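Local coordinates for ATP phosphoribosyltransferase (Methanobacterium thermoautotrophicum, PDB 2VD3), which probably catalyses the first step of histidine biosynthesis, condensing ATP with 5-phosphoribose 1-diphosphate to give phosphoribosyl-ATP, at residues D74-E78 against F122-T126. Sequence-based numbering, arbitrary orientation.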
ATOM      1  N   ASP A  74       0.873  25.145 -14.262  1.00 43.95           N
ATOM      2  CA  ASP A  74       1.893  25.495 -13.278  1.00 43.30           C
ATOM      3  C   ASP A  74       3.232  24.820 -13.571  1.00 42.93           C
ATOM      4  O   ASP A  74       4.287  25.451 -13.498  1.00 43.09           O
ATOM      5  CB  ASP A  74       1.423  25.181 -11.854  1.00 43.52           C
ATOM      6  CG  ASP A  74       0.867  23.761 -11.696  1.00 43.50           C
ATOM      7  OD1 ASP A  74       0.317  23.482 -10.623  1.00 43.84           O
ATOM      8  OD2 ASP A  74       0.962  22.924 -12.617  1.00 43.54           O
ATOM      9  N   LEU A  75       3.176  23.542 -13.920  1.00 42.70           N
ATOM     10  CA  LEU A  75       4.378  22.757 -14.191  1.00 42.69           C
ATOM     11  C   LEU A  75       5.039  23.233 -15.484  1.00 42.31           C
ATOM     12  O   LEU A  75       6.248  23.430 -15.520  1.00 42.47           O
ATOM     13  CB  LEU A  75       4.068  21.244 -14.197  1.00 42.50           C
ATOM     14  CG  LEU A  75       3.426  20.693 -12.897  1.00 43.33           C
ATOM     15  CD1 LEU A  75       2.988  19.239 -13.020  1.00 41.66           C
ATOM     16  CD2 LEU A  75       4.338  20.862 -11.682  1.00 42.27           C
ATOM     17  N   ILE A  76       4.230  23.467 -16.516  1.00 42.26           N
ATOM     18  CA  ILE A  76       4.701  24.038 -17.781  1.00 42.31           C
ATOM     19  C   ILE A  76       5.397  25.377 -17.539  1.00 42.60           C
ATOM     20  O   ILE A  76       6.487  25.616 -18.051  1.00 43.08           O
ATOM     21  CB  ILE A  76       3.541  24.230 -18.808  1.00 42.63           C
ATOM     22  CG1 ILE A  76       2.806  22.904 -19.061  1.00 41.80           C
ATOM     23  CG2 ILE A  76       4.068  24.817 -20.107  1.00 41.74           C
ATOM     24  CD1 ILE A  76       1.558  23.022 -19.906  1.00 41.34           C
ATOM     25  N   VAL A  77       4.783  26.243 -16.742  1.00 42.58           N
ATOM     26  CA  VAL A  77       5.380  27.542 -16.469  1.00 42.58           C
ATOM     27  C   VAL A  77       6.644  27.430 -15.620  1.00 42.57           C
ATOM     28  O   VAL A  77       7.641  28.087 -15.928  1.00 42.47           O
ATOM     29  CB  VAL A  77       4.372  28.534 -15.853  1.00 42.68           C
ATOM     30  CG1 VAL A  77       5.096  29.730 -15.243  1.00 42.19           C
ATOM     31  CG2 VAL A  77       3.399  29.008 -16.924  1.00 42.57           C
ATOM     32  N   GLU A  78       6.604  26.589 -14.580  1.00 42.33           N
ATOM     33  CA  GLU A  78       7.744  26.424 -13.672  1.00 42.18           C
ATOM     34  C   GLU A  78       9.011  25.981 -14.405  1.00 42.69           C
ATOM     35  O   GLU A  78      10.090  26.539 -14.193  1.00 42.51           O
ATOM     36  CB  GLU A  78       7.410  25.445 -12.540  1.00 42.07           C
ATOM     37  CG  GLU A  78       8.535  25.246 -11.516  1.00 41.34           C
ATOM     38  CD  GLU A  78       8.785  26.470 -10.630  1.00 41.39           C
ATOM     39  OE1 GLU A  78       7.911  27.365 -10.557  1.00 41.02           O
ATOM     40  OE2 GLU A  78       9.861  26.527  -9.998  1.00 41.06           O
ATOM     41  N   PHE A 122       7.466  25.989  -5.870  1.00 45.05           N
ATOM     42  CA  PHE A 122       7.576  26.610  -7.194  1.00 45.11           C
ATOM     43  C   PHE A 122       8.500  27.830  -7.185  1.00 45.00           C
ATOM     44  O   PHE A 122       8.037  28.953  -7.384  1.00 44.76           O
ATOM     45  CB  PHE A 122       6.184  26.989  -7.721  1.00 45.06           C
ATOM     46  CG  PHE A 122       5.267  25.814  -7.893  1.00 45.13           C
ATOM     47  CD1 PHE A 122       4.492  25.357  -6.826  1.00 44.57           C
ATOM     48  CD2 PHE A 122       5.193  25.154  -9.113  1.00 44.32           C
ATOM     49  CE1 PHE A 122       3.662  24.256  -6.973  1.00 44.93           C
ATOM     50  CE2 PHE A 122       4.360  24.059  -9.279  1.00 44.65           C
ATOM     51  CZ  PHE A 122       3.595  23.603  -8.203  1.00 45.63           C
ATOM     52  N   PRO A 123       9.816  27.605  -6.984  1.00 45.10           N
ATOM     53  CA  PRO A 123      10.763  28.715  -6.889  1.00 45.17           C
ATOM     54  C   PRO A 123      10.839  29.560  -8.157  1.00 45.38           C
ATOM     55  O   PRO A 123      11.006  30.772  -8.064  1.00 45.54           O
ATOM     56  CB  PRO A 123      12.100  28.018  -6.615  1.00 45.15           C
ATOM     57  CG  PRO A 123      11.911  26.626  -7.117  1.00 44.79           C
ATOM     58  CD  PRO A 123      10.491  26.299  -6.843  1.00 44.76           C
ATOM     59  N   GLY A 124      10.700  28.936  -9.323  1.00 45.56           N
ATOM     60  CA  GLY A 124      10.733  29.667 -10.592  1.00 45.97           C
ATOM     61  C   GLY A 124       9.626  30.698 -10.703  1.00 46.24           C
ATOM     62  O   GLY A 124       9.881  31.889 -10.891  1.00 46.29           O
ATOM     63  N   ILE A 125       8.391  30.229 -10.583  1.00 46.56           N
ATOM     64  CA  ILE A 125       7.216  31.097 -10.582  1.00 46.86           C
ATOM     65  C   ILE A 125       7.317  32.125  -9.456  1.00 47.02           C
ATOM     66  O   ILE A 125       6.987  33.291  -9.657  1.00 47.22           O
ATOM     67  CB  ILE A 125       5.902  30.268 -10.454  1.00 46.90           C
ATOM     68  CG1 ILE A 125       5.664  29.447 -11.729  1.00 47.23           C
ATOM     69  CG2 ILE A 125       4.697  31.164 -10.126  1.00 46.40           C
ATOM     70  CD1 ILE A 125       4.686  28.267 -11.570  1.00 47.16           C
ATOM     71  N   THR A 126       7.790  31.695  -8.287  1.00 47.11           N
ATOM     72  CA  THR A 126       7.854  32.580  -7.129  1.00 47.47           C
ATOM     73  C   THR A 126       8.936  33.664  -7.275  1.00 48.08           C
ATOM     74  O   THR A 126       8.661  34.832  -6.996  1.00 47.76           O
ATOM     75  CB  THR A 126       7.954  31.808  -5.768  1.00 47.54           C
ATOM     76  OG1 THR A 126       6.899  30.836  -5.676  1.00 46.83           O
ATOM     77  CG2 THR A 126       7.826  32.767  -4.583  1.00 46.35           C
TER
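Glu-78 lays its carboxylate over the first turn of helix 123-132, where Gly-124 and Ile-125 offer their backbone N-H groups. Glu-78 OE1 accepts from Ile-125 N at 2.9 Å in a nearly straight bond (172°). Glu-78 OE2 accepts from Gly-124 N at 2.6 Å in a more bent one. Both donors come in on the syn side, somewhat out of the carboxylate plane. The chain gets there by running with CG anti to its backbone N (chi1 -178°) and then bending at chi2 (70°). Glu-78 OE1 also sits at the edge of the Phe-122 ring, in its plane, 3.3 Å from Phe-122 CB. Further along that ring, Leu-75 CD2 touches Phe-122 CE2 at 4.0 Å, again from the edge. Ile-125 CG1 packs against Val-77 CG1 at 3.6 Å, the two side chains crossing at about a right angle, and Ile-125 CD1 reaches Asp-74 O at 3.4 Å. Ile-125 and Asp-74 both also touch the long strand 173-188, whose pairing is consistent with a link between the two lobes of a periplasmic-binding-protein-like fold. Two N-H bonds fix the carboxylate's rotation, and the dipole at this helix start probably stabilises its negative charge.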